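Local coordinates for iron-chelator utilization protein (Thermobifida fusca TM51, PDB 4YHB) that probably uses its bound FAD to reduce ferric siderophores such as fuscachelin, so that the chelated iron can be released inside the cell, at residues M12-L20 against L68-C76; D48-P59 against L126-Y137. All blocks are in the same frame, centred on the assembly; numbering follows the deposited sequence.

Interaction 1 (M12-L20 against L68-C76); sequences MYPLKSRLL and LPVVEDDRC
Leu-15 and Ser-17 rest on a beta hairpin, strands 71-72 and 75-76 joined by a type I' turn from Glu-72 to Arg-75, which packs against the outside of the flavin-binding beta barrel near the N-terminal end of the first barrel strand. The Leu-15 side chain points into the hairpin. Its CB lies 3.6 Å from Asp-74 OD1, and its CD2 reaches the backbone of the turn and of the strand after it, 3.7 Å from Asp-74 O and a little farther from the amide nitrogen of Cys-76. Val-71 packs beside it, with CG1 near Leu-15 O and CG2 near the backbone nitrogen of Ser-17. Asp-74 supplies the polar grip from the turn: its OD1 takes the Leu-15 N-H at 2.8 Å in an almost straight bond (176°), on the syn side and somewhat out of the carboxylate plane. One water donates to both this OD1 and Leu-15 O, so the carboxylate holds the N-H directly and the carbonyl through the water. The other carboxylate oxygen forms a salt bridge with Arg-132. With an alanine at this position, the Leu-15 amide would probably lose its acceptor and the Arg-132 guanidinium its anion. Farther along, Leu-19 CD1 meets both methyls of Leu-68 near the surface. Ser-17 turns its hydroxyl away from its own nitrogen (chi1 177°) toward the 68-76 segment, where OG donates to Pro-69 O at 2.9 Å, tilted 34° from the carbonyl plane.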
loop_
_atom_site.group_PDB
_atom_site.type_symbol
_atom_site.label_atom_id
_atom_site.label_comp_id
_atom_site.label_asym_id
_atom_site.label_seq_id
_atom_site.Cartn_x
_atom_site.Cartn_y
_atom_site.Cartn_z
ATOM N N MET A 12 3.750 7.658 16.736
ATOM C CA MET A 12 4.702 8.293 15.834
ATOM C C MET A 12 6.062 7.612 15.889
ATOM O O MET A 12 6.481 7.106 16.932
ATOM C CB MET A 12 4.846 9.785 16.159
ATOM C CG MET A 12 3.529 10.542 16.160
ATOM S SD MET A 12 2.675 10.512 14.566
ATOM C CE MET A 12 3.763 11.538 13.579
ATOM N N TYR A 13 6.737 7.584 14.747
ATOM C CA TYR A 13 8.124 7.140 14.659
ATOM C C TYR A 13 9.013 8.349 14.447
ATOM O O TYR A 13 8.604 9.308 13.781
ATOM C CB TYR A 13 8.346 6.185 13.489
ATOM C CG TYR A 13 7.595 4.879 13.511
ATOM C CD1 TYR A 13 7.186 4.294 12.320
ATOM C CD2 TYR A 13 7.354 4.197 14.700
ATOM C CE1 TYR A 13 6.525 3.086 12.310
ATOM C CE2 TYR A 13 6.690 2.981 14.704
ATOM C CZ TYR A 13 6.281 2.430 13.498
ATOM O OH TYR A 13 5.625 1.229 13.471
ATOM N N PRO A 14 10.245 8.297 14.969
ATOM C CA PRO A 14 11.228 9.323 14.604
ATOM C C PRO A 14 11.600 9.237 13.121
ATOM O O PRO A 14 11.760 8.150 12.557
ATOM C CB PRO A 14 12.428 9.007 15.500
ATOM C CG PRO A 14 12.264 7.581 15.895
ATOM C CD PRO A 14 10.784 7.311 15.920
ATOM N N LEU A 15 11.721 10.396 12.495
ATOM C CA LEU A 15 12.017 10.499 11.072
ATOM C C LEU A 15 13.516 10.416 10.830
ATOM O O LEU A 15 14.293 11.015 11.571
ATOM C CB LEU A 15 11.465 11.827 10.532
ATOM C CG LEU A 15 10.807 11.891 9.159
ATOM C CD1 LEU A 15 9.793 10.772 8.999
ATOM C CD2 LEU A 15 10.142 13.259 8.966
ATOM N N LYS A 16 13.943 9.674 9.813
ATOM C CA LYS A 16 15.345 9.744 9.397
ATOM C C LYS A 16 15.471 9.445 7.911
ATOM O O LYS A 16 14.699 8.664 7.343
ATOM C CB LYS A 16 16.237 8.796 10.229
ATOM C CG LYS A 16 17.708 8.805 9.772
ATOM C CD LYS A 16 18.677 8.200 10.784
ATOM C CE LYS A 16 20.135 8.531 10.423
ATOM N NZ LYS A 16 20.377 8.591 8.942
ATOM N N SER A 17 16.435 10.105 7.278
ATOM C CA SER A 17 16.686 9.925 5.862
ATOM C C SER A 17 17.554 8.693 5.689
ATOM O O SER A 17 18.675 8.650 6.179
ATOM C CB SER A 17 17.360 11.168 5.273
ATOM O OG SER A 17 17.681 10.993 3.904
ATOM N N ARG A 18 17.025 7.683 5.014
ATOM C CA ARG A 18 17.781 6.466 4.777
ATOM C C ARG A 18 18.085 6.310 3.299
ATOM O O ARG A 18 17.252 6.634 2.440
ATOM C CB ARG A 18 17.016 5.240 5.301
ATOM C CG ARG A 18 16.755 5.255 6.798
ATOM C CD ARG A 18 16.046 3.984 7.277
ATOM N NE ARG A 18 16.194 3.828 8.723
ATOM C CZ ARG A 18 15.424 4.439 9.620
ATOM N NH1 ARG A 18 14.449 5.243 9.216
ATOM N NH2 ARG A 18 15.631 4.258 10.919
ATOM N N LEU A 19 19.279 5.822 2.995
ATOM C CA LEU A 19 19.600 5.432 1.627
ATOM C C LEU A 19 19.710 3.917 1.572
ATOM O O LEU A 19 20.591 3.336 2.202
ATOM C CB LEU A 19 20.898 6.091 1.154
ATOM C CG LEU A 19 21.309 5.771 -0.290
ATOM C CD1 LEU A 19 20.271 6.269 -1.281
ATOM C CD2 LEU A 19 22.689 6.348 -0.610
ATOM N N LEU A 20 18.807 3.270 0.835
ATOM C CA LEU A 20 18.803 1.814 0.791
ATOM C C LEU A 20 19.064 1.315 -0.616
ATOM O O LEU A 20 18.871 2.034 -1.588
ATOM C CB LEU A 20 17.476 1.255 1.308
ATOM C CG LEU A 20 17.108 1.585 2.750
ATOM C CD1 LEU A 20 15.827 0.870 3.114
ATOM C CD2 LEU A 20 18.243 1.168 3.706
ATOM N N LEU A 68 17.734 13.249 -2.501
ATOM C CA LEU A 68 17.366 12.434 -1.351
ATOM C C LEU A 68 16.697 13.307 -0.289
ATOM O O LEU A 68 16.845 14.532 -0.324
ATOM C CB LEU A 68 18.614 11.739 -0.795
ATOM C CG LEU A 68 19.349 10.835 -1.786
ATOM C CD1 LEU A 68 20.621 10.272 -1.164
ATOM C CD2 LEU A 68 18.433 9.703 -2.264
ATOM N N PRO A 69 15.963 12.692 0.662
ATOM C CA PRO A 69 15.328 13.498 1.711
ATOM C C PRO A 69 16.343 14.231 2.582
ATOM O O PRO A 69 17.379 13.657 2.913
ATOM C CB PRO A 69 14.583 12.465 2.563
ATOM C CG PRO A 69 14.557 11.203 1.771
ATOM C CD PRO A 69 15.734 11.247 0.856
ATOM N N VAL A 70 16.031 15.463 2.968
ATOM C CA VAL A 70 16.814 16.171 3.977
ATOM C C VAL A 70 16.001 16.241 5.261
ATOM O O VAL A 70 14.933 16.830 5.271
ATOM C CB VAL A 70 17.192 17.593 3.511
ATOM C CG1 VAL A 70 17.727 18.429 4.681
ATOM C CG2 VAL A 70 18.217 17.520 2.379
ATOM N N VAL A 71 16.487 15.625 6.333
ATOM C CA VAL A 71 15.708 15.573 7.565
ATOM C C VAL A 71 16.460 16.297 8.682
ATOM O O VAL A 71 17.626 16.015 8.927
ATOM C CB VAL A 71 15.412 14.134 7.984
ATOM C CG1 VAL A 71 14.822 14.090 9.384
ATOM C CG2 VAL A 71 14.454 13.480 6.980
ATOM N N GLU A 72 15.776 17.231 9.332
ATOM C CA GLU A 72 16.350 18.025 10.415
ATOM C C GLU A 72 15.300 18.260 11.483
ATOM O O GLU A 72 14.185 18.659 11.164
ATOM C CB GLU A 72 16.871 19.360 9.885
ATOM C CG GLU A 72 18.077 19.244 8.962
ATOM C CD GLU A 72 19.374 18.961 9.712
ATOM O OE1 GLU A 72 19.396 19.101 10.958
ATOM O OE2 GLU A 72 20.373 18.605 9.048
ATOM N N ASP A 73 15.656 18.011 12.742
ATOM C CA ASP A 73 14.725 18.174 13.860
ATOM C C ASP A 73 13.379 17.476 13.598
ATOM O O ASP A 73 12.314 18.071 13.755
ATOM C CB ASP A 73 14.515 19.662 14.153
ATOM C CG ASP A 73 15.828 20.385 14.450
ATOM O OD1 ASP A 73 16.392 20.169 15.544
ATOM O OD2 ASP A 73 16.301 21.158 13.587
ATOM N N ASP A 74 13.460 16.219 13.172
ATOM C CA ASP A 74 12.294 15.358 12.944
ATOM C C ASP A 74 11.333 15.855 11.863
ATOM O O ASP A 74 10.142 15.518 11.880
ATOM C CB ASP A 74 11.512 15.153 14.242
ATOM C CG ASP A 74 10.851 13.784 14.306
ATOM O OD1 ASP A 74 11.532 12.787 13.978
ATOM O OD2 ASP A 74 9.659 13.699 14.676
ATOM N N ARG A 75 11.848 16.636 10.922
ATOM C CA ARG A 75 11.049 17.074 9.784
ATOM C C ARG A 75 11.826 16.984 8.481
ATOM O O ARG A 75 13.029 17.253 8.438
ATOM C CB ARG A 75 10.569 18.514 9.963
ATOM C CG ARG A 75 9.327 18.675 10.789
ATOM C CD ARG A 75 8.832 20.121 10.734
ATOM N NE ARG A 75 9.849 21.053 10.242
ATOM C CZ ARG A 75 9.785 21.695 9.077
ATOM N NH1 ARG A 75 8.752 21.506 8.265
ATOM N NH2 ARG A 75 10.757 22.528 8.724
ATOM N N CYS A 76 11.128 16.636 7.409
ATOM C CA CYS A 76 11.729 16.703 6.085
ATOM C C CYS A 76 11.693 18.143 5.600
ATOM O O CYS A 76 10.633 18.765 5.598
ATOM C CB CYS A 76 10.995 15.790 5.100
ATOM S SG CYS A 76 11.763 15.827 3.467
HETATM O O HOH W 1 14.082 12.571 13.739
#

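Interaction 2 (D48-P59 against L126-Y137); sequences DNFADHVKLWFP and LGVLGPRGTVYY. With ZN (zinc ion), chain D; FAD (flavin-adenine dinucleotide), chain C.
Thr-134 OG1 joins the two segments at one end: it donates to the syn lone pair of Asp-52 OD1 at 2.7 Å and accepts from Asn-49 ND2 at 2.8 Å, lying in the amide plane of Asn-49. The same ND2 sits 3.3 Å above the centre of the Tyr-136 ring, with the amide standing nearly upright on it (planes 86° apart). Asp-52 OD2 in turn takes the Asn-49 N-H, which ties the type I turn 49-52 together, and Ser-47 OG binds this oxygen as well. At the other end, strands 53-57 and 126-129 pair as antiparallel neighbours in the six-stranded barrel typical of flavin reductases. Lys-55 and Leu-129 form one hydrogen-bonded pair, Lys-55 N to Leu-129 O and Leu-129 N to Lys-55 O each 2.8 Å, and Trp-57 and Gly-127 form the next. A CB on Gly-127 would clash with Trp-57 CB, so the absent side chain leaves room for that atom. The indole lies alongside Leu-129; its NE1 is buried without a partner. On the opposite face Leu-56 CD2 meets Val-128 CG2 at 3.7 Å. Beyond this pairing the chain turns through a cis peptide at Pro-131, whose CA makes a CH...O contact with His-53 O. His-53 itself touches both the flavin and a bound zinc ion: flavin C7M lies over the centre of its ring, and NE2 binds zinc at 2.2 Å with three waters, His-265 and His-266. Its ND1 donates in the ring plane to Ala-51 O; this bond and the zinc together hold the imidazole's rotation, consistent with ND1 carrying the hydrogen and NE2 using its lone pair on the metal.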
loop_
_atom_site.group_PDB
_atom_site.type_symbol
_atom_site.label_atom_id
_atom_site.label_comp_id
_atom_site.label_asym_id
_atom_site.label_seq_id
_atom_site.Cartn_x
_atom_site.Cartn_y
_atom_site.Cartn_z
ATOM N N ASP A 48 4.964 -1.540 12.534
ATOM C CA ASP A 48 4.139 -2.347 13.425
ATOM C C ASP A 48 2.801 -2.782 12.821
ATOM O O ASP A 48 2.181 -3.727 13.306
ATOM C CB ASP A 48 3.883 -1.585 14.729
ATOM C CG ASP A 48 5.138 -1.438 15.562
ATOM O OD1 ASP A 48 5.585 -2.453 16.128
ATOM O OD2 ASP A 48 5.687 -0.318 15.633
ATOM N N ASN A 49 2.348 -2.107 11.771
ATOM C CA ASN A 49 1.002 -2.384 11.261
ATOM C C ASN A 49 0.898 -2.436 9.735
ATOM O O ASN A 49 1.785 -1.956 9.030
ATOM C CB ASN A 49 0.025 -1.356 11.827
ATOM C CG ASN A 49 -0.209 -1.553 13.316
ATOM O OD1 ASN A 49 -0.948 -2.462 13.722
ATOM N ND2 ASN A 49 0.437 -0.728 14.138
ATOM N N PHE A 50 -0.206 -3.005 9.246
ATOM C CA PHE A 50 -0.315 -3.450 7.858
ATOM C C PHE A 50 -0.288 -2.332 6.822
ATOM O O PHE A 50 0.171 -2.546 5.701
ATOM C CB PHE A 50 -1.593 -4.279 7.662
ATOM C CG PHE A 50 -2.853 -3.457 7.602
ATOM C CD1 PHE A 50 -3.414 -3.115 6.379
ATOM C CD2 PHE A 50 -3.479 -3.035 8.766
ATOM C CE1 PHE A 50 -4.573 -2.362 6.319
ATOM C CE2 PHE A 50 -4.631 -2.285 8.716
ATOM C CZ PHE A 50 -5.185 -1.946 7.492
ATOM N N ALA A 51 -0.787 -1.153 7.164
ATOM C CA ALA A 51 -0.822 -0.081 6.177
ATOM C C ALA A 51 0.344 0.899 6.313
ATOM O O ALA A 51 0.332 1.958 5.675
ATOM C CB ALA A 51 -2.147 0.667 6.255
ATOM N N ASP A 52 1.340 0.553 7.131
ATOM C CA ASP A 52 2.548 1.377 7.254
ATOM C C ASP A 52 3.133 1.656 5.872
ATOM O O ASP A 52 3.169 0.774 5.017
ATOM C CB ASP A 52 3.613 0.699 8.113
ATOM C CG ASP A 52 3.253 0.650 9.586
ATOM O OD1 ASP A 52 2.233 1.254 9.994
ATOM O OD2 ASP A 52 4.026 0.014 10.337
ATOM N N HIS A 53 3.584 2.883 5.644
ATOM C CA HIS A 53 4.135 3.222 4.332
ATOM C C HIS A 53 5.272 4.222 4.436
ATOM O O HIS A 53 5.331 5.046 5.352
ATOM C CB HIS A 53 3.040 3.773 3.407
ATOM C CG HIS A 53 2.260 4.899 4.008
ATOM N ND1 HIS A 53 1.248 4.693 4.922
ATOM C CD2 HIS A 53 2.347 6.241 3.838
ATOM C CE1 HIS A 53 0.738 5.859 5.280
ATOM N NE2 HIS A 53 1.395 6.812 4.644
ATOM N N VAL A 54 6.172 4.142 3.469
ATOM C CA VAL A 54 7.308 5.043 3.389
ATOM C C VAL A 54 7.132 5.941 2.185
ATOM O O VAL A 54 6.272 5.692 1.327
ATOM C CB VAL A 54 8.647 4.274 3.263
ATOM C CG1 VAL A 54 8.937 3.514 4.524
ATOM C CG2 VAL A 54 8.618 3.318 2.056
ATOM N N LYS A 55 7.932 6.993 2.119
ATOM C CA LYS A 55 8.075 7.734 0.879
ATOM C C LYS A 55 9.387 7.304 0.252
ATOM O O LYS A 55 10.447 7.390 0.877
ATOM C CB LYS A 55 8.048 9.255 1.110
ATOM C CG LYS A 55 6.645 9.856 1.205
ATOM C CD LYS A 55 6.674 11.257 1.829
ATOM C CE LYS A 55 5.385 12.006 1.532
ATOM N NZ LYS A 55 4.165 11.244 1.934
ATOM N N LEU A 56 9.309 6.820 -0.978
ATOM C CA LEU A 56 10.499 6.465 -1.732
ATOM C C LEU A 56 10.919 7.621 -2.617
ATOM O O LEU A 56 10.096 8.208 -3.329
ATOM C CB LEU A 56 10.248 5.209 -2.590
ATOM C CG LEU A 56 9.930 3.952 -1.780
ATOM C CD1 LEU A 56 9.766 2.737 -2.705
ATOM C CD2 LEU A 56 11.002 3.681 -0.717
ATOM N N TRP A 57 12.212 7.915 -2.600
ATOM C CA TRP A 57 12.770 9.029 -3.356
ATOM C C TRP A 57 13.588 8.504 -4.529
ATOM O O TRP A 57 14.598 7.821 -4.345
ATOM C CB TRP A 57 13.626 9.927 -2.433
ATOM C CG TRP A 57 12.802 10.662 -1.399
ATOM C CD1 TRP A 57 11.978 10.107 -0.459
ATOM C CD2 TRP A 57 12.733 12.085 -1.199
ATOM N NE1 TRP A 57 11.398 11.100 0.310
ATOM C CE2 TRP A 57 11.841 12.315 -0.127
ATOM C CE3 TRP A 57 13.344 13.182 -1.816
ATOM C CZ2 TRP A 57 11.547 13.603 0.341
ATOM C CZ3 TRP A 57 13.044 14.461 -1.352
ATOM C CH2 TRP A 57 12.152 14.654 -0.286
ATOM N N PHE A 58 13.131 8.831 -5.737
ATOM C CA PHE A 58 13.615 8.214 -6.968
ATOM C C PHE A 58 14.602 9.108 -7.721
ATOM O O PHE A 58 14.531 10.337 -7.621
ATOM C CB PHE A 58 12.429 7.888 -7.906
ATOM C CG PHE A 58 11.487 6.826 -7.382
ATOM C CD1 PHE A 58 11.703 5.486 -7.674
ATOM C CD2 PHE A 58 10.387 7.168 -6.609
ATOM C CE1 PHE A 58 10.841 4.505 -7.208
ATOM C CE2 PHE A 58 9.516 6.182 -6.129
ATOM C CZ PHE A 58 9.749 4.857 -6.427
ATOM N N PRO A 59 15.489 8.496 -8.524
ATOM C CA PRO A 59 16.329 9.268 -9.450
ATOM C C PRO A 59 15.504 9.829 -10.606
ATOM O O PRO A 59 14.450 9.273 -10.922
ATOM C CB PRO A 59 17.334 8.231 -9.960
ATOM C CG PRO A 59 16.554 6.941 -9.915
ATOM C CD PRO A 59 15.736 7.044 -8.642
ATOM N N LEU A 126 17.523 3.788 -3.478
ATOM C CA LEU A 126 16.417 4.707 -3.269
ATOM C C LEU A 126 16.557 5.402 -1.931
ATOM O O LEU A 126 16.986 4.792 -0.950
ATOM C CB LEU A 126 15.075 3.968 -3.315
ATOM C CG LEU A 126 14.663 3.330 -4.641
ATOM C CD1 LEU A 126 13.330 2.582 -4.463
ATOM C CD2 LEU A 126 14.559 4.401 -5.718
ATOM N N GLY A 127 16.173 6.670 -1.890
ATOM C CA GLY A 127 15.983 7.348 -0.619
ATOM C C GLY A 127 14.714 6.801 0.017
ATOM O O GLY A 127 13.707 6.574 -0.664
ATOM N N VAL A 128 14.759 6.562 1.321
ATOM C CA VAL A 128 13.606 6.021 2.027
ATOM C C VAL A 128 13.280 6.897 3.226
ATOM O O VAL A 128 14.087 7.018 4.169
ATOM C CB VAL A 128 13.848 4.568 2.481
ATOM C CG1 VAL A 128 12.625 4.036 3.213
ATOM C CG2 VAL A 128 14.186 3.682 1.264
ATOM N N LEU A 129 12.109 7.529 3.187
ATOM C CA LEU A 129 11.689 8.404 4.283
ATOM C C LEU A 129 10.478 7.835 5.022
ATOM O O LEU A 129 9.470 7.467 4.406
ATOM C CB LEU A 129 11.388 9.812 3.754
ATOM C CG LEU A 129 10.944 10.852 4.796
ATOM C CD1 LEU A 129 12.086 11.158 5.778
ATOM C CD2 LEU A 129 10.474 12.121 4.100
ATOM N N GLY A 130 10.574 7.769 6.349
ATOM C CA GLY A 130 9.499 7.226 7.152
ATOM C C GLY A 130 9.655 5.746 7.470
ATOM O O GLY A 130 10.739 5.197 7.297
ATOM N N PRO A 131 8.572 5.085 7.917
ATOM C CA PRO A 131 7.206 5.602 8.056
ATOM C C PRO A 131 7.135 6.715 9.089
ATOM O O PRO A 131 7.925 6.703 10.020
ATOM C CB PRO A 131 6.405 4.385 8.537
ATOM C CG PRO A 131 7.257 3.210 8.236
ATOM C CD PRO A 131 8.665 3.691 8.376
ATOM N N ARG A 132 6.240 7.671 8.887
ATOM C CA ARG A 132 6.073 8.780 9.819
ATOM C C ARG A 132 5.575 8.246 11.164
ATOM O O ARG A 132 5.851 8.805 12.235
ATOM C CB ARG A 132 5.104 9.802 9.223
ATOM C CG ARG A 132 4.686 10.949 10.151
ATOM C CD ARG A 132 5.826 11.906 10.466
ATOM N NE ARG A 132 6.651 11.465 11.592
ATOM C CZ ARG A 132 7.537 12.251 12.197
ATOM N NH1 ARG A 132 7.689 13.500 11.774
ATOM N NH2 ARG A 132 8.271 11.798 13.214
ATOM N N GLY A 133 4.848 7.140 11.093
ATOM C CA GLY A 133 4.275 6.514 12.265
ATOM C C GLY A 133 3.433 5.319 11.868
ATOM O O GLY A 133 3.591 4.773 10.775
ATOM N N THR A 134 2.542 4.902 12.758
ATOM C CA THR A 134 1.797 3.660 12.564
ATOM C C THR A 134 0.451 3.766 13.276
ATOM O O THR A 134 0.307 4.523 14.244
ATOM C CB THR A 134 2.592 2.422 13.078
ATOM O OG1 THR A 134 1.936 1.201 12.688
ATOM C CG2 THR A 134 2.746 2.452 14.600
ATOM N N VAL A 135 -0.542 3.032 12.775
ATOM C CA VAL A 135 -1.881 3.066 13.359
ATOM C C VAL A 135 -2.323 1.681 13.803
ATOM O O VAL A 135 -2.395 0.749 12.988
ATOM C CB VAL A 135 -2.914 3.627 12.369
ATOM C CG1 VAL A 135 -4.272 3.759 13.047
ATOM C CG2 VAL A 135 -2.451 4.963 11.821
ATOM N N TYR A 136 -2.610 1.547 15.097
ATOM C CA TYR A 136 -3.120 0.303 15.660
ATOM C C TYR A 136 -4.644 0.288 15.667
ATOM O O TYR A 136 -5.283 1.311 15.921
ATOM C CB TYR A 136 -2.628 0.096 17.095
ATOM C CG TYR A 136 -1.142 -0.078 17.268
ATOM C CD1 TYR A 136 -0.573 -1.342 17.330
ATOM C CD2 TYR A 136 -0.307 1.025 17.408
ATOM C CE1 TYR A 136 0.793 -1.500 17.510
ATOM C CE2 TYR A 136 1.055 0.875 17.583
ATOM C CZ TYR A 136 1.595 -0.387 17.638
ATOM O OH TYR A 136 2.945 -0.538 17.816
ATOM N N TYR A 137 -5.221 -0.880 15.409
ATOM C CA TYR A 137 -6.672 -1.048 15.497
ATOM C C TYR A 137 -7.029 -2.157 16.479
ATOM O O TYR A 137 -6.274 -3.119 16.634
ATOM C CB TYR A 137 -7.268 -1.365 14.118
ATOM C CG TYR A 137 -7.184 -0.225 13.133
ATOM C CD1 TYR A 137 -8.158 0.764 13.102
ATOM C CD2 TYR A 137 -6.133 -0.141 12.222
ATOM C CE1 TYR A 137 -8.087 1.812 12.196
ATOM C CE2 TYR A 137 -6.055 0.897 11.314
ATOM C CZ TYR A 137 -7.029 1.871 11.306
ATOM O OH TYR A 137 -6.948 2.910 10.403
HETATM ZN ZN ZN D . 0.678 8.849 4.909
HETATM P PA FAD C . 2.717 9.422 -10.621
HETATM O O1A FAD C . 3.767 10.436 -11.096
HETATM O O2A FAD C . 2.249 9.717 -9.145
HETATM O O5B FAD C . 1.397 9.619 -11.524
HETATM C C5B FAD C . 1.502 9.789 -12.891
HETATM C C4B FAD C . 0.205 9.303 -13.567
HETATM O O4B FAD C . 0.052 7.913 -13.471
HETATM C C3B FAD C . -1.005 9.901 -12.985
HETATM O O3B FAD C . -1.867 10.149 -14.048
HETATM C C2B FAD C . -1.532 8.884 -12.138
HETATM O O2B FAD C . -2.951 8.888 -12.034
HETATM C C1B FAD C . -1.136 7.635 -12.806
HETATM N N9A FAD C . -0.906 6.501 -11.921
HETATM C C8A FAD C . -0.306 6.522 -10.711
HETATM N N7A FAD C . -0.271 5.273 -10.226
HETATM C C5A FAD C . -0.815 4.450 -11.153
HETATM C C6A FAD C . -1.049 3.076 -11.216
HETATM N N6A FAD C . -0.649 2.240 -10.139
HETATM N N1A FAD C . -1.639 2.552 -12.304
HETATM C C2A FAD C . -2.013 3.340 -13.335
HETATM N N3A FAD C . -1.804 4.659 -13.307
HETATM C C4A FAD C . -1.224 5.229 -12.226
HETATM N N1 FAD C . 1.537 1.763 -5.044
HETATM C C2 FAD C . 2.149 0.597 -5.260
HETATM O O2 FAD C . 2.369 0.229 -6.404
HETATM N N3 FAD C . 2.519 -0.152 -4.177
HETATM C C4 FAD C . 2.283 0.254 -2.911
HETATM O O4 FAD C . 2.647 -0.458 -1.986
HETATM C C4X FAD C . 1.636 1.464 -2.656
HETATM N N5 FAD C . 1.362 1.928 -1.382
HETATM C C5X FAD C . 0.748 3.123 -1.215
HETATM C C6 FAD C . 0.476 3.600 0.072
HETATM C C7 FAD C . -0.089 4.700 0.241
HETATM C C7M FAD C . -0.334 5.116 1.704
HETATM C C8 FAD C . -0.462 5.493 -0.638
HETATM C C8M FAD C . -1.154 6.802 -0.381
HETATM C C9 FAD C . -0.270 5.179 -1.957
HETATM C C9A FAD C . 0.394 3.889 -2.436
HETATM N N10 FAD C . 0.656 3.417 -3.644
HETATM C C10 FAD C . 1.267 2.221 -3.794
HETATM C "C1'" FAD C . 0.265 4.203 -4.836
HETATM C "C2'" FAD C . 1.385 5.033 -5.380
HETATM O "O2'" FAD C . 1.793 5.935 -4.429
HETATM C "C3'" FAD C . 0.868 5.757 -6.673
HETATM O "O3'" FAD C . 0.413 4.768 -7.541
HETATM C "C4'" FAD C . 1.839 6.717 -7.307
HETATM O "O4'" FAD C . 1.165 7.612 -8.084
HETATM C "C5'" FAD C . 2.877 6.029 -8.209
HETATM O "O5'" FAD C . 3.976 6.854 -8.513
HETATM P P FAD C . 4.237 7.137 -10.046
HETATM O O1P FAD C . 5.446 8.097 -9.997
HETATM O O2P FAD C . 4.261 5.729 -10.700
HETATM O O3P FAD C . 3.286 7.971 -10.993
HETATM O O HOH W 2 -3.305 -2.933 15.024
HETATM O O HOH W 3 -2.223 0.635 9.726
HETATM O O HOH W 4 -0.219 2.294 9.863
HETATM O O HOH W 5 2.718 4.696 8.089
HETATM O O HOH W 6 4.016 7.002 6.977
HETATM O O HOH W 7 -0.425 8.240 6.687
HETATM O O HOH W 8 2.462 9.254 6.261
HETATM O O HOH W 9 1.952 9.466 3.253
#

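How the interactions relate
From the N terminus, the chain runs through 12-20 into the first barrel strand, then passes 48-59 before interaction 1 brings it back through 68-76 to the start of that strand. Interaction 2 closes a second loop, from 48-59 to 126-137, which begins inside the first and ends beyond it, so the two cross. They meet directly at Tyr-13, whose carbonyl O lies 2.6 Å from Arg-132 NH2 and whose hydroxyl OH lies 2.7 Å from Asp-48 OD2, both probable hydrogen bonds. Together they tie the 71-76 hairpin to barrel strands 17-29, 53-57 and 125-129, and the loop 48-52 to strand 133-136.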